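Local coordinates for protein nucleoside permease NupG (PDB 7DLA) that carries purine and pyrimidine nucleosides across the Escherichia coli inner membrane by symport with protons, as a member of the major facilitator superfamily, at residues A[117-122]-A[180-185]; A[292-297]-A[313-318]; A[19-24]-A[160-165]. The protein carries 1 engineered substitution. All blocks are in the same frame, centred on the assembly; numbering follows the deposited sequence.

Overall arrangement
Read from the N terminus, the chain opens contact 3 at 19-24, within the first transmembrane span, and contact 1 at 117-122, at the cytoplasmic end of the fourth. Helix 160-177 closes contact 3, and the loop that follows it closes contact 1, so the two cross without touching, their centres about 30 Å apart. Contact 3 joins the first and sixth spans; contact 1 fastens the loop after the sixth span to the end of the fourth. Contact 2 follows in series: residues 292-297 and 313-318 close a short hairpin between the ninth and tenth spans. It lies on the opposite side of the chain's centre from contact 1, about 40 Å from it between centres.

Contact 1 (A[117-122]-A[180-185]); sequences SYYRLQ and PHIPVA
Tyr-119 leaves its helix with CG anti to the backbone N (chi1 172°), a torsion that starts the side chain outward in the direction of Pro-183. In the loop facing it, Ile-182 holds CG1 anti to its carbonyl carbon and beside its backbone N (chi1 -54°), and the branch continues through CG1 to CD1, the atom that does the touching. The phenol and the proline ring approach tip to tip. Pro-183 CD sits over one face of the aromatic ring, 3.7 Å from the centroid of Tyr-119, and makes a CH-pi contact. Its position is 30° off the ring normal, and it is displaced toward the hydroxyl end, so that CZ and OH of Tyr-119 are the atoms nearest to it. Pro-183 CG lies farther off, 3.8 Å from Tyr-119 CE1. Ile-182 slides past the same ring in the opposite direction, its CD1 3.4 Å from Tyr-119 CD2 and 3.8 Å from CE2 of that residue, in an oblique approach. The contact belongs to the cytoplasmic side of a major facilitator fold: the helix 92-122 runs on beyond the membrane, and 180-185 begins the long loop between the sixth and seventh spans, the place where such transporters join their two six-helix bundles. Ile-182 is buried here, and its carbonyl O accepts a hydrogen bond from Ser-67 OG, which fixes the loop to the turn between the second and third spans as well. Arg-120, one residue further along the helix, crosses Pro-180 at about a right angle; its guanidinium is placed too close to the proline ring for the detail to be trusted. The same side chain also rests on Leu-3 and Gln-6 of helix 3-19.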
ATOM      1  N   SER A 117     -11.931 -10.178  12.561  1.00 62.75           N
ATOM      2  CA  SER A 117     -10.967 -10.658  13.540  1.00 63.38           C
ATOM      3  C   SER A 117     -11.204 -10.008  14.895  1.00 64.32           C
ATOM      4  O   SER A 117     -11.037 -10.647  15.939  1.00 65.32           O
ATOM      5  CB  SER A 117      -9.538 -10.389  13.057  1.00 63.11           C
ATOM      6  OG  SER A 117      -9.379 -10.653  11.676  1.00 61.17           O
ATOM      7  N   TYR A 118     -11.603  -8.744  14.898  1.00 63.93           N
ATOM      8  CA  TYR A 118     -11.908  -8.081  16.148  1.00 64.92           C
ATOM      9  C   TYR A 118     -13.016  -8.820  16.860  1.00 65.72           C
ATOM     10  O   TYR A 118     -12.818  -9.310  17.968  1.00 65.87           O
ATOM     11  CB  TYR A 118     -12.303  -6.634  15.897  1.00 63.37           C
ATOM     12  CG  TYR A 118     -11.126  -5.797  15.543  1.00 63.53           C
ATOM     13  CD1 TYR A 118      -9.928  -6.380  15.154  1.00 64.67           C
ATOM     14  CD2 TYR A 118     -11.192  -4.436  15.608  1.00 64.95           C
ATOM     15  CE1 TYR A 118      -8.851  -5.615  14.793  1.00 65.09           C
ATOM     16  CE2 TYR A 118     -10.115  -3.662  15.284  1.00 65.07           C
ATOM     17  CZ  TYR A 118      -8.953  -4.241  14.867  1.00 64.11           C
ATOM     18  OH  TYR A 118      -7.883  -3.429  14.572  1.00 63.21           O
ATOM     19  N   TYR A 119     -14.189  -8.920  16.251  1.00 65.70           N
ATOM     20  CA  TYR A 119     -15.347  -9.590  16.888  1.00 66.78           C
ATOM     21  C   TYR A 119     -14.993 -11.007  17.314  1.00 67.97           C
ATOM     22  O   TYR A 119     -15.441 -11.446  18.352  1.00 68.14           O
ATOM     23  CB  TYR A 119     -16.493  -9.678  15.886  1.00 67.51           C
ATOM     24  CG  TYR A 119     -17.684 -10.491  16.322  1.00 68.87           C
ATOM     25  CD1 TYR A 119     -18.676  -9.937  17.097  1.00 69.61           C
ATOM     26  CD2 TYR A 119     -17.848 -11.798  15.922  1.00 69.96           C
ATOM     27  CE1 TYR A 119     -19.779 -10.666  17.490  1.00 70.41           C
ATOM     28  CE2 TYR A 119     -18.950 -12.541  16.293  1.00 71.11           C
ATOM     29  CZ  TYR A 119     -19.918 -11.973  17.087  1.00 71.17           C
ATOM     30  OH  TYR A 119     -21.014 -12.679  17.486  1.00 71.88           O
ATOM     31  N   ARG A 120     -14.220 -11.706  16.496  1.00 67.47           N
ATOM     32  CA  ARG A 120     -13.849 -13.111  16.776  1.00 67.62           C
ATOM     33  C   ARG A 120     -13.121 -13.211  18.106  1.00 67.95           C
ATOM     34  O   ARG A 120     -13.400 -14.133  18.841  1.00 68.15           O
ATOM     35  CB  ARG A 120     -12.882 -13.595  15.705  1.00 67.42           C
ATOM     36  CG  ARG A 120     -13.535 -14.414  14.610  1.00 68.63           C
ATOM     37  CD  ARG A 120     -14.400 -15.506  15.180  1.00 71.45           C
ATOM     38  NE  ARG A 120     -13.599 -16.665  15.512  1.00 76.87           N
ATOM     39  CZ  ARG A 120     -14.091 -17.879  15.648  1.00 69.54           C
ATOM     40  NH1 ARG A 120     -15.380 -18.074  15.470  1.00 68.57           N
ATOM     41  NH2 ARG A 120     -13.297 -18.884  15.951  1.00 69.46           N
ATOM     42  N   LEU A 121     -12.180 -12.306  18.345  1.00 69.56           N
ATOM     43  CA  LEU A 121     -11.377 -12.282  19.589  1.00 68.22           C
ATOM     44  C   LEU A 121     -12.187 -11.658  20.715  1.00 68.89           C
ATOM     45  O   LEU A 121     -12.052 -12.096  21.841  1.00 68.77           O
ATOM     46  CB  LEU A 121     -10.161 -11.385  19.363  1.00 67.40           C
ATOM     47  CG  LEU A 121      -9.330 -11.669  18.124  1.00 66.58           C
ATOM     48  CD1 LEU A 121      -8.007 -10.952  18.230  1.00 66.64           C
ATOM     49  CD2 LEU A 121      -9.105 -13.155  17.965  1.00 66.97           C
ATOM     50  N   GLN A 122     -12.973 -10.634  20.411  1.00 74.16           N
ATOM     51  CA  GLN A 122     -13.683  -9.943  21.479  1.00 70.12           C
ATOM     52  C   GLN A 122     -14.844 -10.793  22.005  1.00 69.17           C
ATOM     53  O   GLN A 122     -15.056 -10.877  23.221  1.00 70.41           O
ATOM     54  CB  GLN A 122     -14.133  -8.560  20.965  1.00 68.69           C
ATOM     55  CG  GLN A 122     -12.998  -7.485  20.970  1.00 68.03           C
ATOM     56  CD  GLN A 122     -13.299  -6.215  20.138  1.00 67.93           C
ATOM     57  OE1 GLN A 122     -14.388  -6.061  19.585  1.00 67.75           O
ATOM     58  NE2 GLN A 122     -12.307  -5.331  20.022  1.00 67.58           N
ATOM     59  N   PRO A 180     -17.483 -18.249  11.333  1.00 66.10           N
ATOM     60  CA  PRO A 180     -18.731 -18.246  12.077  1.00 68.51           C
ATOM     61  C   PRO A 180     -19.496 -16.978  11.788  1.00 71.60           C
ATOM     62  O   PRO A 180     -18.965 -15.981  11.275  1.00 70.23           O
ATOM     63  CB  PRO A 180     -18.281 -18.318  13.532  1.00 68.36           C
ATOM     64  CG  PRO A 180     -16.842 -18.674  13.423  1.00 67.06           C
ATOM     65  CD  PRO A 180     -16.362 -18.012  12.230  1.00 65.86           C
ATOM     66  N   HIS A 181     -20.784 -17.058  12.092  1.00 74.90           N
ATOM     67  CA  HIS A 181     -21.673 -15.979  11.722  1.00 82.72           C
ATOM     68  C   HIS A 181     -21.222 -14.719  12.440  1.00 79.36           C
ATOM     69  O   HIS A 181     -21.256 -14.642  13.675  1.00 77.66           O
ATOM     70  CB  HIS A 181     -23.113 -16.322  12.066  1.00 96.16           C
ATOM     71  CG  HIS A 181     -24.069 -15.211  11.775  1.00 96.06           C
ATOM     72  ND1 HIS A 181     -24.933 -14.697  12.716  1.00 93.97           N
ATOM     73  CD2 HIS A 181     -24.301 -14.517  10.634  1.00 89.41           C
ATOM     74  CE1 HIS A 181     -25.664 -13.744  12.164  1.00 93.03           C
ATOM     75  NE2 HIS A 181     -25.300 -13.614  10.901  1.00 97.58           N
ATOM     76  N   ILE A 182     -20.720 -13.773  11.663  1.00 79.05           N
ATOM     77  CA  ILE A 182     -20.336 -12.457  12.179  1.00 76.79           C
ATOM     78  C   ILE A 182     -21.567 -11.558  12.058  1.00 77.66           C
ATOM     79  O   ILE A 182     -21.943 -11.197  10.932  1.00 76.11           O
ATOM     80  CB  ILE A 182     -19.134 -11.892  11.421  1.00 77.26           C
ATOM     81  CG1 ILE A 182     -18.001 -12.929  11.467  1.00 77.06           C
ATOM     82  CG2 ILE A 182     -18.720 -10.561  12.014  1.00 72.78           C
ATOM     83  CD1 ILE A 182     -17.666 -13.387  12.866  1.00 71.94           C
ATOM     84  N   PRO A 183     -22.231 -11.211  13.164  1.00 78.09           N
ATOM     85  CA  PRO A 183     -23.506 -10.506  13.037  1.00 78.54           C
ATOM     86  C   PRO A 183     -23.283  -9.149  12.407  1.00 76.94           C
ATOM     87  O   PRO A 183     -22.161  -8.640  12.333  1.00 76.16           O
ATOM     88  CB  PRO A 183     -23.968 -10.377  14.486  1.00 78.37           C
ATOM     89  CG  PRO A 183     -22.723 -10.211  15.181  1.00 75.06           C
ATOM     90  CD  PRO A 183     -21.822 -11.243  14.581  1.00 75.04           C
ATOM     91  N   VAL A 184     -24.367  -8.588  11.888  1.00 77.48           N
ATOM     92  CA  VAL A 184     -24.331  -7.190  11.493  1.00 77.77           C
ATOM     93  C   VAL A 184     -24.216  -6.353  12.768  1.00 77.65           C
ATOM     94  O   VAL A 184     -25.073  -6.429  13.662  1.00 76.75           O
ATOM     95  CB  VAL A 184     -25.553  -6.849  10.617  1.00 78.45           C
ATOM     96  CG1 VAL A 184     -26.868  -7.184  11.315  1.00 83.64           C
ATOM     97  CG2 VAL A 184     -25.499  -5.419  10.149  1.00 80.71           C
ATOM     98  N   ALA A 185     -23.103  -5.612  12.885  1.00 76.74           N
ATOM     99  CA  ALA A 185     -22.737  -4.999  14.157  1.00 77.18           C
ATOM    100  C   ALA A 185     -23.783  -3.992  14.613  1.00 77.42           C
ATOM    101  O   ALA A 185     -24.099  -3.908  15.811  1.00 77.65           O
ATOM    102  CB  ALA A 185     -21.365  -4.336  14.039  1.00 86.16           C
TER

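Contact 2 (A[292-297]-A[313-318]); sequences ILRFAL and LSMIVY
Arg-294 and Ser-314 meet where two neighbouring transmembrane helices of the major facilitator fold form an antiparallel hairpin, their segment axes 8.4 Å apart and 156° between directions. Beside this polar site, Leu-297 CD1 packs against Leu-313 CB at 3.5 Å, and Val-317 CG1 meets Leu-293 CB, an apolar flank toward the surface. From CB the arginine sets out with CG anti to its backbone N, and CG passes 3.5 Å from Ser-314 OG. The chain then bends at chi2, carrying CD past the same hydroxyl. NE comes within 3.9 Å of Tyr-318 CD1. At the guanidinium, Tyr-318 CB stands 3.5 Å above the plane, over its centre, while Arg-294 NH2 lies 3.6 Å from Tyr-318 CD1. NH2 also hydrogen-bonds Thr-227 and Ser-260. An alanine here, lacking the guanidinium, would probably leave Ser-314 OG, Thr-227 and Ser-260 each short of a donor and open a gap beside Tyr-318. NH1 touches Met-315 CE and ends at the serine hydroxyl, which works both ways: OG of Ser-314 donates to Arg-294 O at 3.1 Å, from above the carbonyl plane, and receives Arg-294 NH1 at 2.5 Å with an N-H...O angle of 144°.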
ATOM      1  N   ILE A 292      13.860  11.368   1.028  1.00 56.07           N
ATOM      2  CA  ILE A 292      14.985  11.909   0.268  1.00 55.34           C
ATOM      3  C   ILE A 292      16.059  10.849   0.145  1.00 55.14           C
ATOM      4  O   ILE A 292      16.470  10.476  -0.965  1.00 53.89           O
ATOM      5  CB  ILE A 292      15.560  13.162   0.949  1.00 54.98           C
ATOM      6  CG1 ILE A 292      14.496  14.240   1.117  1.00 55.00           C
ATOM      7  CG2 ILE A 292      16.773  13.680   0.156  1.00 53.79           C
ATOM      8  CD1 ILE A 292      14.999  15.440   1.873  1.00 54.72           C
ATOM      9  N   LEU A 293      16.534  10.377   1.308  1.00 54.22           N
ATOM     10  CA  LEU A 293      17.603   9.377   1.327  1.00 54.16           C
ATOM     11  C   LEU A 293      17.253   8.150   0.490  1.00 54.89           C
ATOM     12  O   LEU A 293      18.099   7.616  -0.242  1.00 54.60           O
ATOM     13  CB  LEU A 293      17.884   8.949   2.748  1.00 53.56           C
ATOM     14  CG  LEU A 293      18.887   9.700   3.578  1.00 53.01           C
ATOM     15  CD1 LEU A 293      18.449   9.510   5.006  1.00 53.78           C
ATOM     16  CD2 LEU A 293      20.241   9.070   3.371  1.00 52.87           C
ATOM     17  N   ARG A 294      16.011   7.688   0.592  1.00 55.01           N
ATOM     18  CA  ARG A 294      15.563   6.519  -0.150  1.00 54.92           C
ATOM     19  C   ARG A 294      15.768   6.735  -1.647  1.00 55.05           C
ATOM     20  O   ARG A 294      16.533   6.003  -2.298  1.00 55.65           O
ATOM     21  CB  ARG A 294      14.090   6.265   0.196  1.00 55.44           C
ATOM     22  CG  ARG A 294      13.506   4.859   0.030  1.00 56.12           C
ATOM     23  CD  ARG A 294      13.401   4.402  -1.416  1.00 59.75           C
ATOM     24  NE  ARG A 294      12.593   3.185  -1.554  1.00 60.39           N
ATOM     25  CZ  ARG A 294      12.961   1.943  -1.257  1.00 57.18           C
ATOM     26  NH1 ARG A 294      14.178   1.685  -0.783  1.00 55.76           N
ATOM     27  NH2 ARG A 294      12.086   0.959  -1.438  1.00 57.15           N
ATOM     28  N   PHE A 295      15.126   7.777  -2.196  1.00 54.93           N
ATOM     29  CA  PHE A 295      15.232   8.030  -3.635  1.00 54.95           C
ATOM     30  C   PHE A 295      16.672   8.350  -4.050  1.00 54.74           C
ATOM     31  O   PHE A 295      17.109   7.960  -5.138  1.00 56.29           O
ATOM     32  CB  PHE A 295      14.308   9.171  -4.040  1.00 55.66           C
ATOM     33  CG  PHE A 295      12.839   8.877  -3.855  1.00 56.27           C
ATOM     34  CD1 PHE A 295      12.234   7.815  -4.499  1.00 56.41           C
ATOM     35  CD2 PHE A 295      12.048   9.713  -3.063  1.00 58.37           C
ATOM     36  CE1 PHE A 295      10.875   7.563  -4.344  1.00 57.40           C
ATOM     37  CE2 PHE A 295      10.692   9.468  -2.902  1.00 58.20           C
ATOM     38  CZ  PHE A 295      10.109   8.382  -3.546  1.00 59.09           C
ATOM     39  N   ALA A 296      17.428   9.055  -3.199  1.00 55.42           N
ATOM     40  CA  ALA A 296      18.831   9.333  -3.497  1.00 54.94           C
ATOM     41  C   ALA A 296      19.647   8.050  -3.613  1.00 55.59           C
ATOM     42  O   ALA A 296      20.499   7.926  -4.501  1.00 55.60           O
ATOM     43  CB  ALA A 296      19.421  10.234  -2.419  1.00 55.12           C
ATOM     44  N   LEU A 297      19.396   7.083  -2.725  1.00 54.89           N
ATOM     45  CA  LEU A 297      20.151   5.835  -2.756  1.00 55.72           C
ATOM     46  C   LEU A 297      19.762   4.943  -3.951  1.00 56.09           C
ATOM     47  O   LEU A 297      20.605   4.199  -4.483  1.00 55.96           O
ATOM     48  CB  LEU A 297      19.969   5.115  -1.420  1.00 54.41           C
ATOM     49  CG  LEU A 297      20.751   5.681  -0.240  1.00 53.59           C
ATOM     50  CD1 LEU A 297      20.398   4.944   0.993  1.00 54.06           C
ATOM     51  CD2 LEU A 297      22.243   5.568  -0.450  1.00 54.40           C
ATOM     52  N   LEU A 313      20.766  -0.195   1.767  1.00 54.01           N
ATOM     53  CA  LEU A 313      20.553   0.980   2.601  1.00 53.42           C
ATOM     54  C   LEU A 313      19.224   1.641   2.307  1.00 53.96           C
ATOM     55  O   LEU A 313      18.467   1.973   3.227  1.00 53.22           O
ATOM     56  CB  LEU A 313      21.698   1.958   2.395  1.00 53.68           C
ATOM     57  CG  LEU A 313      22.805   1.995   3.438  1.00 53.35           C
ATOM     58  CD1 LEU A 313      23.373   0.643   3.746  1.00 53.01           C
ATOM     59  CD2 LEU A 313      23.878   2.845   2.816  1.00 52.97           C
ATOM     60  N   SER A 314      18.930   1.849   1.029  1.00 52.63           N
ATOM     61  CA  SER A 314      17.640   2.416   0.666  1.00 53.82           C
ATOM     62  C   SER A 314      16.493   1.571   1.194  1.00 54.05           C
ATOM     63  O   SER A 314      15.547   2.101   1.784  1.00 55.16           O
ATOM     64  CB  SER A 314      17.512   2.563  -0.844  1.00 54.48           C
ATOM     65  OG  SER A 314      16.230   3.082  -1.162  1.00 55.01           O
ATOM     66  N   MET A 315      16.521   0.264   0.926  1.00 54.43           N
ATOM     67  CA  MET A 315      15.503  -0.613   1.518  1.00 54.86           C
ATOM     68  C   MET A 315      15.244  -0.338   2.991  1.00 54.09           C
ATOM     69  O   MET A 315      14.098  -0.112   3.396  1.00 53.85           O
ATOM     70  CB  MET A 315      15.877  -2.077   1.325  1.00 54.20           C
ATOM     71  CG  MET A 315      15.626  -2.603  -0.015  1.00 54.86           C
ATOM     72  SD  MET A 315      16.210  -1.736  -1.449  1.00 60.67           S
ATOM     73  CE  MET A 315      14.632  -1.537  -2.265  1.00 56.91           C
ATOM     74  N   ILE A 316      16.305  -0.374   3.800  1.00 53.77           N
ATOM     75  CA  ILE A 316      16.167  -0.124   5.238  1.00 54.36           C
ATOM     76  C   ILE A 316      15.485   1.225   5.479  1.00 54.42           C
ATOM     77  O   ILE A 316      14.535   1.339   6.265  1.00 53.89           O
ATOM     78  CB  ILE A 316      17.544  -0.157   5.922  1.00 54.12           C
ATOM     79  CG1 ILE A 316      18.210  -1.533   5.785  1.00 52.44           C
ATOM     80  CG2 ILE A 316      17.380   0.256   7.395  1.00 53.71           C
ATOM     81  CD1 ILE A 316      17.413  -2.602   6.373  1.00 51.90           C
ATOM     82  N   VAL A 317      15.970   2.269   4.796  1.00 53.94           N
ATOM     83  CA  VAL A 317      15.407   3.603   4.986  1.00 54.48           C
ATOM     84  C   VAL A 317      13.933   3.636   4.630  1.00 56.03           C
ATOM     85  O   VAL A 317      13.158   4.433   5.193  1.00 57.53           O
ATOM     86  CB  VAL A 317      16.201   4.660   4.191  1.00 53.75           C
ATOM     87  CG1 VAL A 317      15.891   6.021   4.723  1.00 54.28           C
ATOM     88  CG2 VAL A 317      17.664   4.470   4.409  1.00 53.08           C
ATOM     89  N   TYR A 318      13.519   2.772   3.716  1.00 55.84           N
ATOM     90  CA  TYR A 318      12.132   2.784   3.269  1.00 56.99           C
ATOM     91  C   TYR A 318      11.163   2.558   4.425  1.00 57.85           C
ATOM     92  O   TYR A 318      10.048   3.088   4.420  1.00 58.15           O
ATOM     93  CB  TYR A 318      11.918   1.706   2.201  1.00 56.79           C
ATOM     94  CG  TYR A 318      10.471   1.461   1.876  1.00 57.47           C
ATOM     95  CD1 TYR A 318       9.788   2.279   0.990  1.00 59.06           C
ATOM     96  CD2 TYR A 318       9.773   0.453   2.495  1.00 57.46           C
ATOM     97  CE1 TYR A 318       8.456   2.053   0.701  1.00 60.30           C
ATOM     98  CE2 TYR A 318       8.451   0.228   2.224  1.00 58.60           C
ATOM     99  CZ  TYR A 318       7.796   1.021   1.331  1.00 60.38           C
ATOM    100  OH  TYR A 318       6.469   0.755   1.083  1.00 64.82           O
TER

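Contact 3 (A[19-24]-A[160-165]); sequences GSWLTT and MQLYIG
The first residue of 19-24 to touch helix 160-177 is Ser-20, which turns its side chain to Gly-165. Its OG lies between the backbone N and the carbonyl carbon (chi1 63°) and comes to 3.2 Å from Gly-165 CA. Gly-165 brings no side chain to this approach, consistent with the 5.6 Å between the CA atoms of Ser-20 and Gly-165. The hydroxyl itself is hydrogen-bonded to Leu-17 O, in the last turn of the preceding helix. On the backbone side, Ser-20 O faces Gln-161 CB at 3.2 Å.

Trp-21 lies in the turn between helix 3-19 and helix 25-32, within the first transmembrane span of this major facilitator fold. Trp-21 CB points to helix 160-177 while the indole leads away from it. The Leu-162 and Trp-21 side chains cross obliquely, with Leu-162 CD2 3.9 Å above the ring plane, offset toward the rim; it is 4.0 Å from Trp-21 CG. Leu-83 of helix 68-86 touches both residues, and Trp-18 meets the indole with its ring plane at about 80°. Gln-161 CG lies 4.0 Å from Trp-21 CB.

Thr-24 ends the walk. Its side chain and that of Gln-161 slide past each other in opposite directions, the glutamine extended beyond CG and also touching Val-150, Leu-25 and Tyr-28. The modelled fit of the amide against Thr-24 is doubtful in detail.

The chemistry is therefore that of polar side chains packed largely through carbon atoms in a buried place, with the pairing of Thr-24 and Gln-161 left open: a serine lies against a glycine, a leucine methyl rests near the rim of one indole face, and the serine hydroxyl, satisfied by its own preceding helix, can be packed against carbon without the cost of an unpaired polar group.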
ATOM      1  N   GLY A  19       0.243  -9.772  -2.292  1.00 54.78           N
ATOM      2  CA  GLY A  19       1.679  -9.683  -2.522  1.00 55.05           C
ATOM      3  C   GLY A  19       2.166 -10.444  -3.734  1.00 55.24           C
ATOM      4  O   GLY A  19       3.210 -10.108  -4.299  1.00 55.15           O
ATOM      5  N   SER A  20       1.400 -11.446  -4.171  1.00 55.58           N
ATOM      6  CA  SER A  20       1.826 -12.292  -5.281  1.00 55.84           C
ATOM      7  C   SER A  20       2.060 -11.477  -6.555  1.00 55.71           C
ATOM      8  O   SER A  20       2.851 -11.875  -7.422  1.00 55.80           O
ATOM      9  CB  SER A  20       0.782 -13.378  -5.528  1.00 57.44           C
ATOM     10  OG  SER A  20      -0.468 -12.818  -5.916  1.00 55.64           O
ATOM     11  N   TRP A  21       1.390 -10.327  -6.683  1.00 55.09           N
ATOM     12  CA  TRP A  21       1.431  -9.521  -7.894  1.00 55.49           C
ATOM     13  C   TRP A  21       1.627  -8.032  -7.648  1.00 55.97           C
ATOM     14  O   TRP A  21       1.976  -7.306  -8.584  1.00 55.67           O
ATOM     15  CB  TRP A  21       0.135  -9.735  -8.676  1.00 55.55           C
ATOM     16  CG  TRP A  21      -1.106  -9.166  -8.021  1.00 55.40           C
ATOM     17  CD1 TRP A  21      -2.049  -9.844  -7.284  1.00 55.09           C
ATOM     18  CD2 TRP A  21      -1.551  -7.806  -8.084  1.00 55.49           C
ATOM     19  NE1 TRP A  21      -3.043  -8.975  -6.878  1.00 55.10           N
ATOM     20  CE2 TRP A  21      -2.760  -7.722  -7.364  1.00 55.38           C
ATOM     21  CE3 TRP A  21      -1.045  -6.651  -8.690  1.00 55.44           C
ATOM     22  CZ2 TRP A  21      -3.458  -6.535  -7.237  1.00 55.71           C
ATOM     23  CZ3 TRP A  21      -1.729  -5.498  -8.558  1.00 55.89           C
ATOM     24  CH2 TRP A  21      -2.927  -5.440  -7.839  1.00 56.10           C
ATOM     25  N   LEU A  22       1.412  -7.559  -6.423  1.00 55.77           N
ATOM     26  CA  LEU A  22       1.326  -6.126  -6.181  1.00 56.21           C
ATOM     27  C   LEU A  22       2.572  -5.396  -6.683  1.00 56.91           C
ATOM     28  O   LEU A  22       2.467  -4.464  -7.481  1.00 61.26           O
ATOM     29  CB  LEU A  22       1.098  -5.871  -4.684  1.00 56.46           C
ATOM     30  CG  LEU A  22       0.696  -4.492  -4.113  1.00 55.91           C
ATOM     31  CD1 LEU A  22       1.906  -3.669  -3.845  1.00 56.18           C
ATOM     32  CD2 LEU A  22      -0.211  -3.758  -5.076  1.00 55.56           C
ATOM     33  N   THR A  23       3.765  -5.812  -6.243  1.00 56.44           N
ATOM     34  CA  THR A  23       5.000  -5.087  -6.531  1.00 56.02           C
ATOM     35  C   THR A  23       5.586  -5.392  -7.897  1.00 56.13           C
ATOM     36  O   THR A  23       6.313  -4.565  -8.460  1.00 56.93           O
ATOM     37  CB  THR A  23       6.052  -5.412  -5.467  1.00 56.10           C
ATOM     38  OG1 THR A  23       6.482  -6.778  -5.617  1.00 55.08           O
ATOM     39  CG2 THR A  23       5.503  -5.142  -4.055  1.00 56.00           C
ATOM     40  N   THR A  24       5.295  -6.554  -8.436  1.00 56.61           N
ATOM     41  CA  THR A  24       5.853  -7.015  -9.684  1.00 56.22           C
ATOM     42  C   THR A  24       5.045  -6.583 -10.902  1.00 56.02           C
ATOM     43  O   THR A  24       5.625  -6.440 -11.981  1.00 55.37           O
ATOM     44  CB  THR A  24       5.946  -8.529  -9.584  1.00 56.00           C
ATOM     45  OG1 THR A  24       4.626  -9.018  -9.355  1.00 56.22           O
ATOM     46  CG2 THR A  24       6.826  -8.925  -8.407  1.00 56.37           C
ATOM     47  N   MET A 160       1.978 -15.365 -14.571  1.00 57.95           N
ATOM     48  CA  MET A 160       1.674 -16.414 -13.615  1.00 57.53           C
ATOM     49  C   MET A 160       1.336 -15.845 -12.248  1.00 56.34           C
ATOM     50  O   MET A 160       0.423 -16.340 -11.572  1.00 55.06           O
ATOM     51  CB  MET A 160       2.852 -17.380 -13.548  1.00 58.39           C
ATOM     52  CG  MET A 160       2.708 -18.541 -14.506  1.00 58.08           C
ATOM     53  SD  MET A 160       1.250 -19.419 -13.958  1.00 56.49           S
ATOM     54  CE  MET A 160       1.757 -19.794 -12.295  1.00 57.19           C
ATOM     55  N   GLN A 161       2.061 -14.805 -11.832  1.00 56.49           N
ATOM     56  CA  GLN A 161       1.802 -14.184 -10.540  1.00 56.76           C
ATOM     57  C   GLN A 161       0.310 -13.968 -10.337  1.00 55.72           C
ATOM     58  O   GLN A 161      -0.219 -14.212  -9.245  1.00 54.42           O
ATOM     59  CB  GLN A 161       2.565 -12.864 -10.451  1.00 57.66           C
ATOM     60  CG  GLN A 161       2.094 -11.842 -11.469  1.00 60.88           C
ATOM     61  CD  GLN A 161       2.852 -10.543 -11.374  1.00 57.93           C
ATOM     62  OE1 GLN A 161       3.935 -10.524 -10.826  1.00 58.14           O
ATOM     63  NE2 GLN A 161       2.314  -9.467 -11.936  1.00 57.24           N
ATOM     64  N   LEU A 162      -0.391 -13.586 -11.409  1.00 55.59           N
ATOM     65  CA  LEU A 162      -1.813 -13.267 -11.329  1.00 55.54           C
ATOM     66  C   LEU A 162      -2.655 -14.529 -11.138  1.00 55.03           C
ATOM     67  O   LEU A 162      -3.635 -14.537 -10.371  1.00 54.85           O
ATOM     68  CB  LEU A 162      -2.225 -12.538 -12.602  1.00 56.62           C
ATOM     69  CG  LEU A 162      -1.953 -11.038 -12.718  1.00 57.93           C
ATOM     70  CD1 LEU A 162      -2.530 -10.565 -14.011  1.00 59.03           C
ATOM     71  CD2 LEU A 162      -2.510 -10.214 -11.569  1.00 59.09           C
ATOM     72  N   TYR A 163      -2.295 -15.609 -11.836  1.00 54.94           N
ATOM     73  CA  TYR A 163      -3.003 -16.867 -11.625  1.00 54.34           C
ATOM     74  C   TYR A 163      -2.874 -17.297 -10.178  1.00 52.70           C
ATOM     75  O   TYR A 163      -3.854 -17.711  -9.553  1.00 51.90           O
ATOM     76  CB  TYR A 163      -2.471 -17.947 -12.578  1.00 54.81           C
ATOM     77  CG  TYR A 163      -3.210 -17.911 -13.876  1.00 55.02           C
ATOM     78  CD1 TYR A 163      -4.535 -17.539 -13.898  1.00 55.55           C
ATOM     79  CD2 TYR A 163      -2.579 -18.173 -15.082  1.00 56.10           C
ATOM     80  CE1 TYR A 163      -5.232 -17.460 -15.056  1.00 56.56           C
ATOM     81  CE2 TYR A 163      -3.277 -18.083 -16.277  1.00 56.40           C
ATOM     82  CZ  TYR A 163      -4.618 -17.726 -16.248  1.00 56.90           C
ATOM     83  OH  TYR A 163      -5.381 -17.614 -17.388  1.00 58.58           O
ATOM     84  N   ILE A 164      -1.674 -17.150  -9.621  1.00 52.43           N
ATOM     85  CA  ILE A 164      -1.418 -17.542  -8.239  1.00 52.42           C
ATOM     86  C   ILE A 164      -2.220 -16.672  -7.269  1.00 52.20           C
ATOM     87  O   ILE A 164      -2.782 -17.166  -6.289  1.00 51.78           O
ATOM     88  CB  ILE A 164       0.093 -17.455  -7.967  1.00 52.56           C
ATOM     89  CG1 ILE A 164       0.839 -18.317  -8.976  1.00 53.58           C
ATOM     90  CG2 ILE A 164       0.413 -17.877  -6.551  1.00 51.18           C
ATOM     91  CD1 ILE A 164       2.320 -18.317  -8.770  1.00 55.24           C
ATOM     92  N   GLY A 165      -2.277 -15.367  -7.513  1.00 52.98           N
ATOM     93  CA  GLY A 165      -3.075 -14.513  -6.651  1.00 52.44           C
ATOM     94  C   GLY A 165      -4.544 -14.888  -6.651  1.00 51.64           C
ATOM     95  O   GLY A 165      -5.185 -14.949  -5.600  1.00 51.75           O
TER